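Local coordinates for phage-related protein (Bacillus cereus, PDB 4JG2) that is of unknown function but belongs to the Enc34 phage family of single-stranded DNA-binding proteins, and so probably binds single-stranded DNA, at residues T36-F49 and V152-F164. Residues are numbered along the deposited sequence; the frame is centred on the assembly and turned at random.
Sequences TKVVTSVNTRLSYF and VYSGCYARVSLNF
Strand 37-39 pairs antiparallel with strand 157-164, and Val38 and Leu162 form the hydrogen-bonded pair of this ladder. Val38 N gives to Leu162 O at 2.9 Å, and Leu162 N returns a bond to Val38 O. The chain then leaves the ladder through a type I turn, Ser41 to Thr44, and pairs again at Arg45 and Tyr157. Strand 45-47 runs at 90° to strand 157-164 and also borders strand 63-71, so the contact joins the two sheets of the fold.

Thr40 holds the end of the first ladder. Its OG1 lies between its own backbone N and carbonyl carbon (chi1 71°), where it accepts from Val160 N at 3.0 Å and donates to Thr44 OG1. A bend in the Arg159 chain puts NE 2.8 Å from Thr40 O, nearly along the C=O axis and near the guanidinium plane. Val39 CG1 sits over one face of this guanidinium.

Arg45 runs extended, which brings NE to Gly155 O at 2.9 Å, in the guanidinium plane and nearly straight (174°); its NH2 bonds Glu189 O. Its CG packs over the Tyr157 ring, 4.1 Å from the centroid, a CH-pi contact, while Arg186 makes a cation-pi contact with the same ring. Between the sheets, Leu46 CD1 reaches Cys156 SG and Ala158 CB, and its CD2 meets Val160 CG2 at 3.7 Å. Leu46 N gives to Cys156 O, and Leu46 O accepts from Gly155 N, within the type II turn Tyr153 to Cys156. Just before this turn, Val152 CG1 lies over one face of the Phe49 ring, and Ser154 OG accepts from Phe49 N at 2.9 Å.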
loop_
_atom_site.group_PDB
_atom_site.type_symbol
_atom_site.label_atom_id
_atom_site.label_comp_id
_atom_site.label_asym_id
_atom_site.label_seq_id
_atom_site.Cartn_x
_atom_site.Cartn_y
_atom_site.Cartn_z
ATOM N N THR A 36 -5.051 3.868 -12.446
ATOM C CA THR A 36 -5.151 3.100 -11.224
ATOM C C THR A 36 -3.850 3.044 -10.406
ATOM O O THR A 36 -3.822 2.432 -9.342
ATOM C CB THR A 36 -5.653 1.674 -11.543
ATOM O OG1 THR A 36 -4.731 1.026 -12.438
ATOM C CG2 THR A 36 -7.028 1.675 -12.124
ATOM N N LYS A 37 -2.822 3.723 -10.883
ATOM C CA LYS A 37 -1.516 3.759 -10.221
ATOM C C LYS A 37 -1.332 5.087 -9.489
ATOM O O LYS A 37 -1.603 6.152 -10.101
ATOM C CB LYS A 37 -0.404 3.557 -11.259
ATOM C CG LYS A 37 0.965 3.562 -10.712
ATOM C CD LYS A 37 1.987 3.354 -11.844
ATOM C CE LYS A 37 3.389 3.619 -11.323
ATOM N NZ LYS A 37 4.355 3.712 -12.463
ATOM N N VAL A 38 -0.890 5.043 -8.243
ATOM C CA VAL A 38 -0.598 6.241 -7.437
ATOM C C VAL A 38 0.736 6.052 -6.761
ATOM O O VAL A 38 0.991 4.999 -6.180
ATOM C CB VAL A 38 -1.647 6.447 -6.334
ATOM C CG1 VAL A 38 -1.276 7.689 -5.459
ATOM C CG2 VAL A 38 -3.047 6.573 -6.929
ATOM N N VAL A 39 1.576 7.063 -6.816
ATOM C CA VAL A 39 2.829 7.085 -6.052
ATOM C C VAL A 39 2.645 8.048 -4.888
ATOM O O VAL A 39 2.379 9.239 -5.107
ATOM C CB VAL A 39 4.046 7.427 -6.913
ATOM C CG1 VAL A 39 5.344 7.267 -6.142
ATOM C CG2 VAL A 39 4.128 6.538 -8.122
ATOM N N THR A 40 2.732 7.548 -3.658
ATOM C CA THR A 40 2.479 8.375 -2.460
ATOM C C THR A 40 3.601 9.380 -2.220
ATOM O O THR A 40 4.648 9.332 -2.890
ATOM C CB THR A 40 2.213 7.494 -1.234
ATOM O OG1 THR A 40 3.428 6.876 -0.862
ATOM C CG2 THR A 40 1.166 6.422 -1.501
ATOM N N SER A 41 3.347 10.276 -1.276
ATOM C CA SER A 41 4.273 11.386 -1.019
ATOM C C SER A 41 5.477 11.023 -0.222
ATOM O O SER A 41 5.528 9.976 0.461
ATOM C CB SER A 41 3.535 12.583 -0.328
ATOM O OG SER A 41 3.588 12.384 1.054
ATOM N N VAL A 42 6.423 11.934 -0.169
ATOM C CA VAL A 42 7.591 11.767 0.711
ATOM C C VAL A 42 7.259 11.722 2.207
ATOM O O VAL A 42 8.115 11.383 3.014
ATOM C CB VAL A 42 8.654 12.872 0.459
ATOM C CG1 VAL A 42 9.211 12.743 -0.937
ATOM C CG2 VAL A 42 8.138 14.281 0.718
ATOM N N ASN A 43 6.002 12.114 2.563
ATOM C CA ASN A 43 5.582 12.103 3.988
ATOM C C ASN A 43 4.837 10.864 4.394
ATOM O O ASN A 43 4.359 10.746 5.509
ATOM C CB ASN A 43 4.764 13.348 4.283
ATOM C CG ASN A 43 5.563 14.584 4.030
ATOM O OD1 ASN A 43 6.644 14.745 4.558
ATOM N ND2 ASN A 43 5.076 15.376 3.178
ATOM N N THR A 44 4.851 9.863 3.514
ATOM C CA THR A 44 4.229 8.560 3.778
ATOM C C THR A 44 5.089 7.792 4.793
ATOM O O THR A 44 6.316 7.755 4.659
ATOM C CB THR A 44 4.230 7.695 2.511
ATOM O OG1 THR A 44 3.577 8.405 1.478
ATOM C CG2 THR A 44 3.633 6.389 2.736
ATOM N N ARG A 45 4.466 7.218 5.821
ATOM C CA ARG A 45 5.184 6.418 6.806
ATOM C C ARG A 45 4.849 4.938 6.614
ATOM O O ARG A 45 3.722 4.605 6.242
ATOM C CB ARG A 45 4.848 6.874 8.231
ATOM C CG ARG A 45 5.832 6.409 9.273
ATOM C CD ARG A 45 5.518 6.972 10.646
ATOM N NE ARG A 45 6.539 6.610 11.632
ATOM C CZ ARG A 45 6.377 6.684 12.937
ATOM N NH1 ARG A 45 5.220 7.151 13.414
ATOM N NH2 ARG A 45 7.318 6.352 13.777
ATOM N N LEU A 46 5.814 4.049 6.852
ATOM C CA LEU A 46 5.590 2.608 6.695
ATOM C C LEU A 46 5.274 1.989 8.030
ATOM O O LEU A 46 6.006 2.170 9.035
ATOM C CB LEU A 46 6.839 1.945 6.098
ATOM C CG LEU A 46 7.385 2.567 4.829
ATOM C CD1 LEU A 46 8.508 1.744 4.281
ATOM C CD2 LEU A 46 6.311 2.761 3.770
ATOM N N SER A 47 4.212 1.169 8.070
ATOM C CA SER A 47 3.840 0.383 9.227
ATOM C C SER A 47 3.794 -1.090 8.808
ATOM O O SER A 47 3.386 -1.415 7.681
ATOM C CB SER A 47 2.457 0.835 9.750
ATOM O OG SER A 47 1.830 -0.048 10.638
ATOM N N TYR A 48 4.177 -2.001 9.701
ATOM C CA TYR A 48 4.136 -3.414 9.414
ATOM C C TYR A 48 4.840 -3.695 8.087
ATOM O O TYR A 48 4.310 -4.370 7.174
ATOM C CB TYR A 48 2.710 -3.995 9.479
ATOM C CG TYR A 48 2.020 -3.752 10.782
ATOM C CD1 TYR A 48 2.561 -4.159 11.973
ATOM C CD2 TYR A 48 0.806 -3.121 10.812
ATOM C CE1 TYR A 48 1.873 -3.978 13.165
ATOM C CE2 TYR A 48 0.148 -2.911 11.979
ATOM C CZ TYR A 48 0.679 -3.364 13.160
ATOM O OH TYR A 48 0.060 -3.165 14.391
ATOM N N PHE A 49 6.076 -3.240 7.998
ATOM C CA PHE A 49 6.826 -3.381 6.781
ATOM C C PHE A 49 7.357 -4.790 6.545
ATOM O O PHE A 49 8.201 -5.289 7.280
ATOM C CB PHE A 49 8.003 -2.368 6.790
ATOM C CG PHE A 49 8.894 -2.491 5.637
ATOM C CD1 PHE A 49 8.551 -2.094 4.389
ATOM C CD2 PHE A 49 10.111 -3.086 5.851
ATOM C CE1 PHE A 49 9.549 -2.266 3.326
ATOM C CE2 PHE A 49 10.988 -3.293 4.907
ATOM C CZ PHE A 49 10.772 -2.879 3.672
ATOM N N VAL A 152 15.597 0.371 5.623
ATOM C CA VAL A 152 14.122 0.414 5.440
ATOM C C VAL A 152 13.467 -0.551 6.437
ATOM O O VAL A 152 13.773 -1.718 6.409
ATOM C CB VAL A 152 13.716 0.098 3.983
ATOM C CG1 VAL A 152 12.254 0.388 3.785
ATOM C CG2 VAL A 152 14.545 0.906 2.995
ATOM N N TYR A 153 12.578 0.003 7.229
ATOM C CA TYR A 153 12.017 -0.668 8.409
ATOM C C TYR A 153 10.717 0.011 8.785
ATOM O O TYR A 153 10.469 1.149 8.368
ATOM C CB TYR A 153 13.041 -0.600 9.596
ATOM C CG TYR A 153 13.505 0.804 9.879
ATOM C CD1 TYR A 153 14.572 1.342 9.150
ATOM C CD2 TYR A 153 12.801 1.635 10.734
ATOM C CE1 TYR A 153 14.937 2.662 9.306
ATOM C CE2 TYR A 153 13.156 2.970 10.855
ATOM C CZ TYR A 153 14.194 3.478 10.112
ATOM O OH TYR A 153 14.500 4.821 10.185
ATOM N N SER A 154 9.872 -0.670 9.549
ATOM C CA SER A 154 8.641 -0.085 10.049
ATOM C C SER A 154 8.970 1.176 10.843
ATOM O O SER A 154 9.722 1.120 11.809
ATOM C CB SER A 154 7.912 -1.049 10.932
ATOM O OG SER A 154 7.618 -2.254 10.236
ATOM N N GLY A 155 8.341 2.287 10.453
ATOM C CA GLY A 155 8.512 3.562 11.097
ATOM C C GLY A 155 9.187 4.610 10.209
ATOM O O GLY A 155 9.104 5.812 10.509
ATOM N N CYS A 156 9.943 4.190 9.185
ATOM C CA CYS A 156 10.615 5.129 8.298
ATOM C C CYS A 156 9.588 5.715 7.299
ATOM O O CYS A 156 8.480 5.210 7.130
ATOM C CB CYS A 156 11.783 4.484 7.535
ATOM S SG CYS A 156 11.287 3.453 6.100
ATOM N N TYR A 157 10.024 6.781 6.623
ATOM C CA TYR A 157 9.257 7.532 5.620
ATOM C C TYR A 157 9.758 7.171 4.241
ATOM O O TYR A 157 10.996 7.181 3.989
ATOM C CB TYR A 157 9.365 9.040 5.869
ATOM C CG TYR A 157 8.727 9.402 7.210
ATOM C CD1 TYR A 157 7.415 9.718 7.322
ATOM C CD2 TYR A 157 9.467 9.412 8.366
ATOM C CE1 TYR A 157 6.800 10.031 8.503
ATOM C CE2 TYR A 157 8.891 9.724 9.609
ATOM C CZ TYR A 157 7.555 10.037 9.656
ATOM O OH TYR A 157 6.972 10.253 10.855
ATOM N N ALA A 158 8.848 6.818 3.329
ATOM C CA ALA A 158 9.190 6.362 2.025
ATOM C C ALA A 158 8.022 6.593 1.076
ATOM O O ALA A 158 6.866 6.355 1.471
ATOM C CB ALA A 158 9.507 4.872 2.032
ATOM N N ARG A 159 8.319 6.970 -0.177
ATOM C CA ARG A 159 7.271 6.961 -1.207
ATOM C C ARG A 159 6.957 5.499 -1.576
ATOM O O ARG A 159 7.880 4.675 -1.654
ATOM C CB ARG A 159 7.704 7.684 -2.500
ATOM C CG ARG A 159 8.148 9.150 -2.283
ATOM C CD ARG A 159 8.320 9.883 -3.622
ATOM N NE ARG A 159 6.992 10.114 -4.109
ATOM C CZ ARG A 159 6.661 10.394 -5.358
ATOM N NH1 ARG A 159 7.583 10.535 -6.288
ATOM N NH2 ARG A 159 5.360 10.589 -5.624
ATOM N N VAL A 160 5.686 5.198 -1.857
ATOM C CA VAL A 160 5.280 3.856 -2.244
ATOM C C VAL A 160 4.424 3.915 -3.492
ATOM O O VAL A 160 3.513 4.753 -3.565
ATOM C CB VAL A 160 4.516 3.150 -1.111
ATOM C CG1 VAL A 160 4.211 1.701 -1.500
ATOM C CG2 VAL A 160 5.280 3.205 0.219
ATOM N N SER A 161 4.727 3.042 -4.442
ATOM C CA SER A 161 3.929 2.916 -5.637
ATOM C C SER A 161 2.807 1.906 -5.322
ATOM O O SER A 161 3.048 0.857 -4.729
ATOM C CB SER A 161 4.788 2.422 -6.795
ATOM O OG SER A 161 4.034 2.379 -7.980
ATOM N N LEU A 162 1.598 2.290 -5.685
ATOM C CA LEU A 162 0.408 1.522 -5.451
ATOM C C LEU A 162 -0.417 1.344 -6.692
ATOM O O LEU A 162 -0.516 2.273 -7.505
ATOM C CB LEU A 162 -0.484 2.296 -4.446
ATOM C CG LEU A 162 0.126 2.673 -3.091
ATOM C CD1 LEU A 162 -0.888 3.494 -2.301
ATOM C CD2 LEU A 162 0.633 1.464 -2.302
ATOM N N ASN A 163 -1.017 0.175 -6.877
ATOM C CA ASN A 163 -1.942 -0.018 -7.986
ATOM C C ASN A 163 -3.207 -0.578 -7.402
ATOM O O ASN A 163 -3.223 -1.485 -6.592
ATOM C CB ASN A 163 -1.450 -0.907 -9.166
ATOM C CG ASN A 163 -2.395 -0.862 -10.425
ATOM O OD1 ASN A 163 -2.250 0.003 -11.352
ATOM N ND2 ASN A 163 -3.322 -1.847 -10.506
ATOM N N PHE A 164 -4.289 0.010 -7.805
ATOM C CA PHE A 164 -5.607 -0.394 -7.326
ATOM C C PHE A 164 -6.325 -1.214 -8.358
ATOM O O PHE A 164 -6.284 -0.890 -9.542
ATOM C CB PHE A 164 -6.390 0.895 -6.975
ATOM C CG PHE A 164 -5.770 1.651 -5.808
ATOM C CD1 PHE A 164 -4.811 2.648 -5.983
ATOM C CD2 PHE A 164 -6.060 1.293 -4.519
ATOM C CE1 PHE A 164 -4.228 3.301 -4.915
ATOM C CE2 PHE A 164 -5.484 1.920 -3.438
ATOM C CZ PHE A 164 -4.557 2.910 -3.657
HETATM O O HOH W 1 -5.657 -1.883 -12.062
#